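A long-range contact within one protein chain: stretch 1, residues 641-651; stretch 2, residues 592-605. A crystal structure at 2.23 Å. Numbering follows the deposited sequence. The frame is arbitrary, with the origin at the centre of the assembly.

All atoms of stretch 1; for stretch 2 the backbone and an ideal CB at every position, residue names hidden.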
# COMPACT_ATOMS: atom_id res chain seq x y z
N TRP B 641 -5.07 -18.83 24.04
CA TRP B 641 -5.77 -20.11 23.95
C TRP B 641 -7.15 -20.01 23.31
O TRP B 641 -7.71 -21.05 22.94
CB TRP B 641 -5.91 -20.74 25.34
CG TRP B 641 -6.41 -19.77 26.36
CD1 TRP B 641 -5.66 -19.04 27.24
CD2 TRP B 641 -7.78 -19.38 26.57
NE1 TRP B 641 -6.49 -18.23 28.01
CE2 TRP B 641 -7.79 -18.42 27.61
CE3 TRP B 641 -9.00 -19.75 25.98
CZ2 TRP B 641 -8.96 -17.82 28.06
CZ3 TRP B 641 -10.17 -19.16 26.44
CH2 TRP B 641 -10.14 -18.20 27.47
N ASN B 642 -7.74 -18.81 23.19
CA ASN B 642 -9.16 -18.75 22.85
C ASN B 642 -9.42 -18.95 21.36
O ASN B 642 -10.53 -19.37 20.98
CB ASN B 642 -9.79 -17.46 23.34
CG ASN B 642 -9.30 -16.24 22.59
OD1 ASN B 642 -8.16 -16.18 22.14
ND2 ASN B 642 -10.17 -15.24 22.48
N PHE B 643 -8.47 -18.63 20.49
CA PHE B 643 -8.50 -19.05 19.08
C PHE B 643 -7.23 -19.85 18.88
O PHE B 643 -6.25 -19.35 18.30
CB PHE B 643 -8.61 -17.86 18.12
CG PHE B 643 -9.96 -17.21 18.12
CD1 PHE B 643 -10.29 -16.27 19.08
CD2 PHE B 643 -10.91 -17.55 17.17
CE1 PHE B 643 -11.54 -15.67 19.10
CE2 PHE B 643 -12.17 -16.96 17.17
CZ PHE B 643 -12.48 -16.01 18.15
N PRO B 644 -7.22 -21.11 19.33
CA PRO B 644 -5.94 -21.79 19.62
C PRO B 644 -5.13 -22.17 18.39
O PRO B 644 -3.91 -22.31 18.52
CB PRO B 644 -6.37 -23.02 20.43
CG PRO B 644 -7.79 -23.27 20.01
CD PRO B 644 -8.39 -21.93 19.70
N LEU B 645 -5.73 -22.33 17.21
CA LEU B 645 -4.94 -22.55 16.00
C LEU B 645 -4.81 -21.28 15.17
O LEU B 645 -3.71 -20.98 14.68
CB LEU B 645 -5.55 -23.66 15.13
CG LEU B 645 -4.78 -24.14 13.88
CD1 LEU B 645 -3.50 -24.91 14.29
CD2 LEU B 645 -5.63 -24.98 12.94
N ALA B 646 -5.90 -20.52 15.02
CA ALA B 646 -5.96 -19.43 14.06
C ALA B 646 -4.98 -18.31 14.42
O ALA B 646 -4.15 -17.90 13.60
CB ALA B 646 -7.39 -18.90 13.94
N ILE B 647 -5.07 -17.77 15.64
CA ILE B 647 -4.24 -16.62 15.99
C ILE B 647 -2.76 -17.01 16.01
O ILE B 647 -1.91 -16.35 15.40
CB ILE B 647 -4.70 -16.01 17.32
CG1 ILE B 647 -6.07 -15.33 17.12
CG2 ILE B 647 -3.64 -15.03 17.84
CD1 ILE B 647 -6.65 -14.61 18.36
N LEU B 648 -2.45 -18.13 16.66
CA LEU B 648 -1.11 -18.68 16.64
C LEU B 648 -0.61 -18.88 15.20
O LEU B 648 0.50 -18.46 14.86
CB LEU B 648 -1.09 -20.01 17.41
CG LEU B 648 0.21 -20.81 17.36
CD1 LEU B 648 1.35 -20.03 18.02
CD2 LEU B 648 0.04 -22.19 17.97
N ALA B 649 -1.42 -19.49 14.34
CA ALA B 649 -0.98 -19.71 12.96
C ALA B 649 -0.76 -18.40 12.20
O ALA B 649 0.20 -18.27 11.42
CB ALA B 649 -1.97 -20.59 12.20
N GLY B 650 -1.65 -17.42 12.39
CA GLY B 650 -1.47 -16.13 11.74
C GLY B 650 -0.16 -15.44 12.13
O GLY B 650 0.54 -14.88 11.29
N MET B 651 0.15 -15.44 13.43
CA MET B 651 1.42 -14.85 13.88
C MET B 651 2.60 -15.60 13.27
O MET B 651 3.53 -14.98 12.73
CB MET B 651 1.50 -14.87 15.41
CG MET B 651 0.49 -13.98 16.15
SD MET B 651 0.48 -14.40 17.93
CE MET B 651 -0.12 -12.89 18.66
N UNK B 592 -14.85 -22.67 12.54
CA UNK B 592 -14.46 -21.32 12.18
C UNK B 592 -13.01 -21.03 12.50
O UNK B 592 -12.34 -20.28 11.78
CB UNK B 592 -15.36 -20.31 12.90
N UNK B 593 -12.49 -21.63 13.59
CA UNK B 593 -11.09 -21.44 13.95
C UNK B 593 -10.16 -22.02 12.89
O UNK B 593 -9.17 -21.38 12.51
CB UNK B 593 -10.80 -22.08 15.31
N UNK B 594 -10.46 -23.23 12.40
CA UNK B 594 -9.65 -23.82 11.34
C UNK B 594 -9.72 -22.96 10.08
O UNK B 594 -8.70 -22.74 9.40
CB UNK B 594 -10.11 -25.25 11.04
N UNK B 595 -10.92 -22.48 9.73
CA UNK B 595 -11.05 -21.65 8.54
C UNK B 595 -10.22 -20.38 8.63
O UNK B 595 -9.56 -19.98 7.67
CB UNK B 595 -12.52 -21.29 8.31
N UNK B 596 -10.25 -19.73 9.80
CA UNK B 596 -9.44 -18.53 9.99
C UNK B 596 -7.95 -18.85 9.87
O UNK B 596 -7.20 -18.07 9.27
CB UNK B 596 -9.74 -17.90 11.35
N UNK B 597 -7.51 -20.00 10.41
CA UNK B 597 -6.09 -20.36 10.32
C UNK B 597 -5.68 -20.56 8.87
O UNK B 597 -4.62 -20.08 8.45
CB UNK B 597 -5.80 -21.63 11.13
N UNK B 598 -6.50 -21.26 8.10
CA UNK B 598 -6.24 -21.42 6.67
C UNK B 598 -6.21 -20.05 5.99
O UNK B 598 -5.34 -19.77 5.16
CB UNK B 598 -7.30 -22.32 6.02
N UNK B 599 -7.14 -19.18 6.36
CA UNK B 599 -7.22 -17.86 5.75
C UNK B 599 -5.95 -17.05 6.00
O UNK B 599 -5.47 -16.37 5.09
CB UNK B 599 -8.44 -17.10 6.29
N UNK B 600 -5.43 -17.08 7.23
CA UNK B 600 -4.18 -16.37 7.53
C UNK B 600 -3.05 -16.85 6.63
O UNK B 600 -2.31 -16.05 6.04
CB UNK B 600 -3.79 -16.56 9.00
N UNK B 601 -2.90 -18.18 6.52
CA UNK B 601 -1.91 -18.78 5.64
C UNK B 601 -2.02 -18.23 4.23
O UNK B 601 -1.04 -17.72 3.66
CB UNK B 601 -2.06 -20.30 5.62
N UNK B 602 -3.20 -18.34 3.63
CA UNK B 602 -3.34 -17.95 2.23
C UNK B 602 -3.20 -16.45 2.06
O UNK B 602 -2.58 -15.99 1.10
CB UNK B 602 -4.69 -18.41 1.68
N UNK B 603 -3.75 -15.66 3.00
CA UNK B 603 -3.69 -14.21 2.86
C UNK B 603 -2.27 -13.69 3.01
O UNK B 603 -1.81 -12.86 2.21
CB UNK B 603 -4.60 -13.54 3.89
N UNK B 604 -1.54 -14.15 4.02
CA UNK B 604 -0.18 -13.63 4.17
C UNK B 604 0.71 -14.16 3.05
O UNK B 604 1.61 -13.45 2.60
CB UNK B 604 0.40 -14.01 5.54
N UNK B 605 0.45 -15.39 2.58
CA UNK B 605 1.22 -15.87 1.43
C UNK B 605 0.92 -15.04 0.20
O UNK B 605 1.84 -14.63 -0.53
CB UNK B 605 0.92 -17.34 1.15

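Positions 592 to 605 form one helical run, nearly parallel to the helix that starts at Ala-646; the axes approach to 8.1 Å and differ by 8°.

At 592 the CB points sideways and stretch 1 has nothing within 5.5 Å. Many residues would fit. The residue is Gly-592.

At 593 the CB points toward the turn before Ala-646. It stands 4.9 Å from Ala-646 CB. The amide nitrogens of Leu-645 and Ala-646 lie at the start of a helix, where no preceding turn supplies acceptors. A short acceptor would suit: Asp, Asn, perhaps Ser or Thr. It is Asp-593, with chi1 t. Its OD2 accepts hydrogen bonds from Leu-645 N (3.1 Å) and Ala-646 N (3.0 Å). Its OD1 lies 3.0 Å from Phe-643 CA.

At 594 the CB points away, yet its ideal position is 4.9 Å from Leu-645 CD2. A flexible apolar chain could reach back, such as Leu, Ile or Met. Ile-594 does so: its CD1 meets Leu-645 CD2 at 3.6 Å.

Position 595 points away from stretch 1, which sets no demand. It is Gly-595.

At 596 the CB points toward stretch 1, 3.6 Å from Ala-646 CB. An extended chain could pass the methyl toward Phe-643 and Ile-647; Leu, Met, Gln or Glu are plausible. Glu-596 has its CB 3.7 Å from Ala-646 CB.

Position 597 is the tightest point of the backbone register, with its CA 3.9 Å from Ala-646 CA. The CB faces Leu-645, Ala-646 and Ala-649, so a small residue is favoured: Ala, Gly or Ser. Ala-597 places CB 3.7 Å from Ala-646 CA and 3.8 Å from Leu-645 CD2.

At 598 the CB points away and 599 is out of reach, so stretch 1 sets no preference; they are Ile-598 and Asp-599.

At 600 the CB points toward stretch 1, 3.6 Å from Gly-650 CA. The bare glycine leaves room for a large apolar or aromatic group. Phe-600 fills it, with CG 3.6 Å from Gly-650 CA and CD2 3.1 Å from Ala-646 O. Together with Asp-593, Glu-596 and Ala-597, it forms the hole that takes the Ala-646 side chain.

At 601 the CB points sideways, beyond 5.5 Å; several residues would do. It is Cys-601.

At 604 the CB points toward stretch 1 but is distant, so only a long chain could touch it. Tyr-604 puts CE2 3.5 Å from Gly-650 O. Positions 602, 603 and 605 are out of reach, and stretch 1 favours no residue there; they are Arg-602, Tyr-603 and Ala-605.

Stretch 2, residues 592-605: GDIGEAIDFCRYYA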
# COMPACT_ATOMS: atom_id res chain seq x y z
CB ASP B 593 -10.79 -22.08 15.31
CG ASP B 593 -9.55 -21.44 15.99
OD1 ASP B 593 -9.73 -20.43 16.69
OD2 ASP B 593 -8.41 -21.92 15.81
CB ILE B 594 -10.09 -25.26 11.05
CG1 ILE B 594 -10.26 -26.06 12.35
CG2 ILE B 594 -9.12 -25.93 10.12
CD1 ILE B 594 -9.09 -25.99 13.29
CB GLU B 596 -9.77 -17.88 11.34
CG GLU B 596 -9.13 -16.50 11.57
CD GLU B 596 -9.50 -15.86 12.91
OE1 GLU B 596 -8.62 -15.30 13.57
OE2 GLU B 596 -10.68 -15.88 13.31
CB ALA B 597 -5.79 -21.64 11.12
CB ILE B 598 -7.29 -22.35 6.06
CG1 ILE B 598 -7.08 -23.75 6.62
CG2 ILE B 598 -7.26 -22.34 4.50
CD1 ILE B 598 -8.29 -24.69 6.41
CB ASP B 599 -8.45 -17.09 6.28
CG ASP B 599 -9.77 -17.58 5.70
OD1 ASP B 599 -9.75 -18.33 4.68
OD2 ASP B 599 -10.84 -17.19 6.24
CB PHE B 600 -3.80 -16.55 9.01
CG PHE B 600 -4.53 -15.63 9.97
CD1 PHE B 600 -4.70 -14.28 9.68
CD2 PHE B 600 -5.02 -16.13 11.17
CE1 PHE B 600 -5.36 -13.43 10.56
CE2 PHE B 600 -5.70 -15.28 12.08
CZ PHE B 600 -5.87 -13.93 11.76
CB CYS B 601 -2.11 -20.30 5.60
SG CYS B 601 -1.63 -21.16 7.09
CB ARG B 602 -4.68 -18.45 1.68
CG ARG B 602 -4.83 -19.94 1.82
CD ARG B 602 -5.51 -20.49 0.60
NE ARG B 602 -5.88 -21.89 0.77
CZ ARG B 602 -5.06 -22.92 0.54
NH1 ARG B 602 -3.80 -22.73 0.17
NH2 ARG B 602 -5.52 -24.16 0.70
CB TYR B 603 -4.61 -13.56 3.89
CG TYR B 603 -4.72 -12.05 3.80
CD1 TYR B 603 -5.72 -11.45 3.03
CD2 TYR B 603 -3.85 -11.22 4.51
CE1 TYR B 603 -5.85 -10.04 2.96
CE2 TYR B 603 -3.96 -9.83 4.45
CZ TYR B 603 -4.96 -9.25 3.68
OH TYR B 603 -5.07 -7.88 3.63
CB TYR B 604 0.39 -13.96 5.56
CG TYR B 604 -0.40 -13.28 6.67
CD1 TYR B 604 -0.89 -11.98 6.50
CD2 TYR B 604 -0.71 -13.95 7.85
CE1 TYR B 604 -1.63 -11.35 7.50
CE2 TYR B 604 -1.46 -13.34 8.86
CZ TYR B 604 -1.92 -12.03 8.67
OH TYR B 604 -2.67 -11.42 9.65
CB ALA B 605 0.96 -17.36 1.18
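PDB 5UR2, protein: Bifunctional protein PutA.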